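Bifunctional GH43-CE protein (PDB 6MLY) probably acts as a xylosidase through its family 43 glycoside hydrolase part, which it joins to a carbohydrate esterase-like part. Local coordinates at residues T41-S46 / G105-S110; N70-T75 / Y120-K125. All coordinates share one frame; numbering follows the deposited sequence.

Interaction 1 (T41-S46 / G105-S110); sequences TYYMSS and GVYYLS
Y43 and Y107 meet ring against ring between strands 41-45 and 106-113, while S45 touches L109 further along. The backbones are well separated, with the CA atoms of Y43 and Y107 10.1 Å apart, so side chains alone carry the contact, and no hydrogen bond crosses it.

Y43 can be followed outward. Its CB points toward the opposing strand, and CG sits anti to the carbonyl carbon (chi1 -76°), which carries the ring out into the space between the strands. Along the side of the ring nearer Y107, CD2 lies 4.0 Å from Y107 CE2, an apolar approach of two ring carbons. One atom further, Y43 CE2 reaches Y107 OH at 3.5 Å, the nearest approach of the pair. At the tip, Y43 OH turns to a different partner, a hydrogen bond with E128 OE1. The two side chains cross at about a right angle. Their ring planes meet at 76° with centroids 5.5 Å apart, an oblique pairing that is neither stacked nor T-shaped.

The two strands belong to separate four-stranded antiparallel sheets, consistent with two blades of the five-bladed beta-propeller of family 43 glycoside hydrolases. The contact would then join one blade to another. L100, on the outermost strand 99-103 of the second sheet, packs against both Y43 and S45, while Y107 also lies against V38 on strand 34-38 of the first.

At S45 and L109 the strands come closer: their CA atoms are 7.8 Å apart. The branch L109 CD2 does the touching, 4.0 Å from S45 CB. S45 OG hydrogen-bonds with S98 OG, and the S45 side chain is about 12 Å from that of D143, the predicted modulator of the catalytic acid's pKa.

Interaction 2 (N70-T75 / Y120-K125); sequences NYAYDT and YFYTTK
A72 sits over the ring of Y122, and this CH-pi contact centres the interaction. Its CB lies 4.1 Å from the ring centroid and only 5° off the ring normal, so the methyl is over the middle of one face. The CA atoms of A72 and Y122 are 6.9 Å apart, near enough for so short a side chain to reach the ring.

A polar atom against ring carbons comes next. The carbonyl oxygen A72 O approaches Y122 CE2 to 3.3 Å, on the same side of the ring as the methyl but out by the CD2–CE2 rim.

The third kind is apolar, between the two tyrosine side chains. Y73 CG stands between its own backbone N and carbonyl carbon (chi1 68°), which brings the ring to the far end of Y122: Y73 CD2 lies 3.8 Å from Y122 CZ and 3.1 Å from Y122 OH. The approach is oblique, and no hydrogen bond links the segments. A serine in place of Y122 would probably leave the A72 methyl without its aromatic face and open a gap beside the Y73 ring.

The chain turns a corner at A72 and is tied there by backbone hydrogen bonds to G54 and V55 and by Y71 O accepting from W132 NE1. Strand 66-71 is outermost in its antiparallel sheet, whereas Y122 stands on strand 118-124, between strands 106-113 and 133-137, and also packs on C134. The contact thus joins what are probably two propeller blades.

How the interactions relate
Both contacts bridge the same two four-stranded sheets, through different strands. Interaction 1 joins strands 41-45 and 106-113, each with a neighbour on both sides; interaction 2 sets A72, at the corner to which outermost strand 66-71 leads, and Y73 against Y122 of strand 118-124. Strands 106-113 and 118-124 are adjacent, with probable backbone hydrogen bonds L109 O–Y122 N (2.7 Å) and Y107 N–T124 O (2.9 Å), and the contact centres are about 10 Å apart. Both are largely buried, with Y107 and Y73 partly exposed. Interaction 1 consists of side chains alone and has S45 about 12 Å, side chain to side chain, from D143, predicted to matter for catalysis; interaction 2 adds a backbone carbonyl and lies away from the annotated sites.

Interaction 1 (T41-S46 / G105-S110)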
loop_
_atom_site.group_PDB
_atom_site.type_symbol
_atom_site.label_atom_id
_atom_site.label_comp_id
_atom_site.label_asym_id
_atom_site.label_seq_id
_atom_site.Cartn_x
_atom_site.Cartn_y
_atom_site.Cartn_z
ATOM N N THR A 41 -8.830 -27.542 23.548
ATOM C CA THR A 41 -8.682 -26.989 22.199
ATOM C C THR A 41 -9.742 -25.914 21.942
ATOM O O THR A 41 -10.819 -25.954 22.518
ATOM C CB THR A 41 -8.831 -28.087 21.142
ATOM O OG1 THR A 41 -8.026 -29.196 21.536
ATOM C CG2 THR A 41 -8.446 -27.628 19.755
ATOM N N TYR A 42 -9.415 -24.960 21.065
ATOM C CA TYR A 42 -10.368 -23.993 20.531
ATOM C C TYR A 42 -10.418 -24.150 19.009
ATOM O O TYR A 42 -9.416 -24.474 18.385
ATOM C CB TYR A 42 -9.977 -22.564 20.912
ATOM C CG TYR A 42 -9.998 -22.262 22.389
ATOM C CD1 TYR A 42 -8.852 -22.388 23.158
ATOM C CD2 TYR A 42 -11.158 -21.834 23.021
ATOM C CE1 TYR A 42 -8.858 -22.107 24.516
ATOM C CE2 TYR A 42 -11.181 -21.550 24.377
ATOM C CZ TYR A 42 -10.028 -21.692 25.130
ATOM O OH TYR A 42 -10.026 -21.410 26.464
ATOM N N TYR A 43 -11.597 -23.934 18.422
ATOM C CA TYR A 43 -11.772 -24.013 16.983
ATOM C C TYR A 43 -12.604 -22.826 16.505
ATOM O O TYR A 43 -13.388 -22.265 17.257
ATOM C CB TYR A 43 -12.438 -25.329 16.580
ATOM C CG TYR A 43 -11.526 -26.526 16.626
ATOM C CD1 TYR A 43 -10.481 -26.656 15.724
ATOM C CD2 TYR A 43 -11.715 -27.536 17.556
ATOM C CE1 TYR A 43 -9.641 -27.757 15.750
ATOM C CE2 TYR A 43 -10.885 -28.643 17.596
ATOM C CZ TYR A 43 -9.842 -28.753 16.692
ATOM O OH TYR A 43 -9.018 -29.839 16.727
ATOM N N MET A 44 -12.422 -22.477 15.230
ATOM C CA MET A 44 -12.994 -21.271 14.667
ATOM C C MET A 44 -13.051 -21.394 13.138
ATOM O O MET A 44 -12.020 -21.562 12.488
ATOM C CB MET A 44 -12.152 -20.052 15.060
ATOM C CG MET A 44 -12.459 -18.806 14.253
ATOM S SD MET A 44 -11.003 -17.766 14.030
ATOM C CE MET A 44 -11.112 -17.471 12.267
ATOM N N SER A 45 -14.276 -21.316 12.596
ATOM C CA SER A 45 -14.528 -21.156 11.163
ATOM C C SER A 45 -14.498 -19.661 10.822
ATOM O O SER A 45 -14.381 -18.814 11.707
ATOM C CB SER A 45 -15.834 -21.807 10.762
ATOM O OG SER A 45 -16.941 -21.109 11.310
ATOM N N SER A 46 -14.604 -19.344 9.530
ATOM C CA SER A 46 -14.258 -18.007 9.043
ATOM C C SER A 46 -14.813 -17.784 7.632
ATOM O O SER A 46 -15.228 -18.727 6.960
ATOM C CB SER A 46 -12.766 -17.834 9.082
ATOM O OG SER A 46 -12.422 -16.467 9.181
ATOM N N GLY A 105 -19.870 -35.868 19.648
ATOM C CA GLY A 105 -18.729 -36.482 18.970
ATOM C C GLY A 105 -18.539 -36.026 17.529
ATOM O O GLY A 105 -17.578 -36.449 16.883
ATOM N N VAL A 106 -19.431 -35.173 17.013
ATOM C CA VAL A 106 -19.366 -34.773 15.605
ATOM C C VAL A 106 -19.319 -33.244 15.501
ATOM O O VAL A 106 -20.142 -32.548 16.105
ATOM C CB VAL A 106 -20.539 -35.362 14.797
ATOM C CG1 VAL A 106 -20.618 -34.764 13.397
ATOM C CG2 VAL A 106 -20.455 -36.879 14.722
ATOM N N TYR A 107 -18.351 -32.745 14.723
ATOM C CA TYR A 107 -18.243 -31.331 14.387
ATOM C C TYR A 107 -19.225 -31.014 13.258
ATOM O O TYR A 107 -19.321 -31.757 12.281
ATOM C CB TYR A 107 -16.806 -30.975 13.989
ATOM C CG TYR A 107 -15.816 -31.050 15.124
ATOM C CD1 TYR A 107 -15.049 -32.185 15.329
ATOM C CD2 TYR A 107 -15.671 -29.997 16.013
ATOM C CE1 TYR A 107 -14.151 -32.270 16.381
ATOM C CE2 TYR A 107 -14.780 -30.066 17.071
ATOM C CZ TYR A 107 -14.017 -31.207 17.255
ATOM O OH TYR A 107 -13.137 -31.289 18.294
ATOM N N TYR A 108 -19.937 -29.892 13.406
ATOM C CA TYR A 108 -20.941 -29.447 12.448
ATOM C C TYR A 108 -20.610 -28.025 11.990
ATOM O O TYR A 108 -20.539 -27.104 12.815
ATOM C CB TYR A 108 -22.340 -29.505 13.067
ATOM C CG TYR A 108 -22.840 -30.898 13.347
ATOM C CD1 TYR A 108 -22.622 -31.505 14.573
ATOM C CD2 TYR A 108 -23.527 -31.616 12.382
ATOM C CE1 TYR A 108 -23.079 -32.787 14.838
ATOM C CE2 TYR A 108 -23.985 -32.899 12.629
ATOM C CZ TYR A 108 -23.766 -33.487 13.862
ATOM O OH TYR A 108 -24.217 -34.753 14.100
ATOM N N LEU A 109 -20.424 -27.875 10.671
ATOM C CA LEU A 109 -20.027 -26.621 10.033
ATOM C C LEU A 109 -21.010 -26.281 8.903
ATOM O O LEU A 109 -21.248 -27.105 8.017
ATOM C CB LEU A 109 -18.606 -26.785 9.491
ATOM C CG LEU A 109 -17.722 -25.549 9.614
ATOM C CD1 LEU A 109 -16.385 -25.774 8.922
ATOM C CD2 LEU A 109 -18.425 -24.324 9.056
ATOM N N SER A 110 -21.568 -25.065 8.939
ATOM C CA SER A 110 -22.503 -24.593 7.918
ATOM C C SER A 110 -22.014 -23.266 7.325
ATOM O O SER A 110 -21.383 -22.477 8.015
ATOM C CB SER A 110 -23.889 -24.437 8.483
ATOM O OG SER A 110 -24.011 -23.219 9.203
#

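Interaction 2 (N70-T75 / Y120-K125)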
loop_
_atom_site.group_PDB
_atom_site.type_symbol
_atom_site.label_atom_id
_atom_site.label_comp_id
_atom_site.label_asym_id
_atom_site.label_seq_id
_atom_site.Cartn_x
_atom_site.Cartn_y
_atom_site.Cartn_z
ATOM N N ASN A 70 -7.642 -26.790 8.311
ATOM C CA ASN A 70 -8.498 -27.405 7.292
ATOM C C ASN A 70 -9.403 -26.337 6.660
ATOM O O ASN A 70 -9.567 -25.235 7.207
ATOM C CB ASN A 70 -9.318 -28.556 7.896
ATOM C CG ASN A 70 -9.865 -29.551 6.889
ATOM O OD1 ASN A 70 -9.756 -29.365 5.679
ATOM N ND2 ASN A 70 -10.459 -30.622 7.389
ATOM N N TYR A 71 -9.968 -26.693 5.496
ATOM C CA TYR A 71 -11.016 -25.945 4.812
ATOM C C TYR A 71 -12.237 -26.854 4.605
ATOM O O TYR A 71 -12.099 -28.074 4.489
ATOM C CB TYR A 71 -10.505 -25.415 3.472
ATOM C CG TYR A 71 -9.551 -24.253 3.577
ATOM C CD1 TYR A 71 -8.198 -24.448 3.805
ATOM C CD2 TYR A 71 -10.000 -22.949 3.448
ATOM C CE1 TYR A 71 -7.320 -23.380 3.906
ATOM C CE2 TYR A 71 -9.133 -21.872 3.534
ATOM C CZ TYR A 71 -7.787 -22.084 3.764
ATOM O OH TYR A 71 -6.937 -21.017 3.857
ATOM N N ALA A 72 -13.424 -26.238 4.535
ATOM C CA ALA A 72 -14.696 -26.951 4.424
ATOM C C ALA A 72 -14.892 -27.512 3.009
ATOM O O ALA A 72 -15.441 -28.613 2.852
ATOM C CB ALA A 72 -15.838 -26.042 4.802
ATOM N N TYR A 73 -14.487 -26.744 1.990
ATOM C CA TYR A 73 -14.594 -27.182 0.597
ATOM C C TYR A 73 -13.429 -26.623 -0.225
ATOM O O TYR A 73 -12.727 -25.734 0.224
ATOM C CB TYR A 73 -15.949 -26.778 0.007
ATOM C CG TYR A 73 -16.163 -25.296 -0.183
ATOM C CD1 TYR A 73 -15.633 -24.623 -1.279
ATOM C CD2 TYR A 73 -16.926 -24.568 0.718
ATOM C CE1 TYR A 73 -15.839 -23.263 -1.460
ATOM C CE2 TYR A 73 -17.143 -23.210 0.548
ATOM C CZ TYR A 73 -16.596 -22.555 -0.543
ATOM O OH TYR A 73 -16.823 -21.221 -0.694
ATOM N N ASP A 74 -13.275 -27.170 -1.437
ATOM C CA ASP A 74 -12.225 -26.830 -2.394
ATOM C C ASP A 74 -12.748 -25.761 -3.361
ATOM O O ASP A 74 -12.195 -24.663 -3.430
ATOM C CB ASP A 74 -11.747 -28.073 -3.150
ATOM C CG ASP A 74 -10.345 -28.524 -2.782
ATOM O OD1 ASP A 74 -10.224 -29.457 -1.947
ATOM O OD2 ASP A 74 -9.377 -27.949 -3.360
ATOM N N THR A 75 -13.798 -26.107 -4.114
ATOM C CA THR A 75 -14.537 -25.168 -4.957
ATOM C C THR A 75 -16.018 -25.212 -4.556
ATOM O O THR A 75 -16.535 -26.248 -4.134
ATOM C CB THR A 75 -14.320 -25.452 -6.449
ATOM O OG1 THR A 75 -14.502 -26.844 -6.695
ATOM C CG2 THR A 75 -12.939 -25.068 -6.933
ATOM N N TYR A 120 -25.117 -24.637 2.702
ATOM C CA TYR A 120 -24.307 -25.870 2.704
ATOM C C TYR A 120 -24.012 -26.310 4.145
ATOM O O TYR A 120 -23.743 -25.481 5.006
ATOM C CB TYR A 120 -22.998 -25.655 1.939
ATOM C CG TYR A 120 -23.169 -25.204 0.509
ATOM C CD1 TYR A 120 -23.339 -23.864 0.196
ATOM C CD2 TYR A 120 -23.155 -26.115 -0.536
ATOM C CE1 TYR A 120 -23.497 -23.439 -1.115
ATOM C CE2 TYR A 120 -23.310 -25.707 -1.853
ATOM C CZ TYR A 120 -23.476 -24.364 -2.147
ATOM O OH TYR A 120 -23.627 -23.956 -3.444
ATOM N N PHE A 121 -24.060 -27.625 4.383
ATOM C CA PHE A 121 -23.758 -28.229 5.683
ATOM C C PHE A 121 -22.654 -29.278 5.511
ATOM O O PHE A 121 -22.714 -30.111 4.604
ATOM C CB PHE A 121 -25.010 -28.858 6.307
ATOM C CG PHE A 121 -25.782 -27.937 7.217
ATOM C CD1 PHE A 121 -25.423 -27.788 8.547
ATOM C CD2 PHE A 121 -26.854 -27.201 6.738
ATOM C CE1 PHE A 121 -26.126 -26.932 9.379
ATOM C CE2 PHE A 121 -27.556 -26.345 7.573
ATOM C CZ PHE A 121 -27.190 -26.211 8.891
ATOM N N TYR A 122 -21.669 -29.236 6.416
ATOM C CA TYR A 122 -20.507 -30.116 6.402
ATOM C C TYR A 122 -20.354 -30.762 7.789
ATOM O O TYR A 122 -20.480 -30.069 8.803
ATOM C CB TYR A 122 -19.255 -29.312 6.033
ATOM C CG TYR A 122 -19.297 -28.570 4.719
ATOM C CD1 TYR A 122 -19.847 -27.301 4.616
ATOM C CD2 TYR A 122 -18.724 -29.113 3.580
ATOM C CE1 TYR A 122 -19.848 -26.606 3.413
ATOM C CE2 TYR A 122 -18.713 -28.432 2.371
ATOM C CZ TYR A 122 -19.277 -27.173 2.284
ATOM O OH TYR A 122 -19.273 -26.522 1.084
ATOM N N THR A 123 -20.080 -32.075 7.832
ATOM C CA THR A 123 -19.935 -32.806 9.101
ATOM C C THR A 123 -18.730 -33.755 9.048
ATOM O O THR A 123 -18.464 -34.367 8.018
ATOM C CB THR A 123 -21.199 -33.607 9.438
ATOM O OG1 THR A 123 -21.303 -34.678 8.498
ATOM C CG2 THR A 123 -22.460 -32.770 9.418
ATOM N N THR A 124 -18.038 -33.889 10.188
ATOM C CA THR A 124 -16.871 -34.772 10.331
ATOM C C THR A 124 -16.592 -35.071 11.813
ATOM O O THR A 124 -16.991 -34.305 12.692
ATOM C CB THR A 124 -15.622 -34.144 9.704
ATOM O OG1 THR A 124 -14.588 -35.127 9.728
ATOM C CG2 THR A 124 -15.166 -32.896 10.426
ATOM N N LYS A 125 -15.872 -36.173 12.066
ATOM C CA LYS A 125 -15.449 -36.570 13.417
ATOM C C LYS A 125 -14.008 -36.109 13.682
ATOM O O LYS A 125 -13.495 -36.284 14.778
ATOM C CB LYS A 125 -15.584 -38.087 13.602
ATOM C CG LYS A 125 -17.019 -38.592 13.712
ATOM C CD LYS A 125 -17.164 -40.109 13.697
ATOM C CE LYS A 125 -17.498 -40.708 15.048
ATOM N NZ LYS A 125 -17.580 -42.186 14.977
#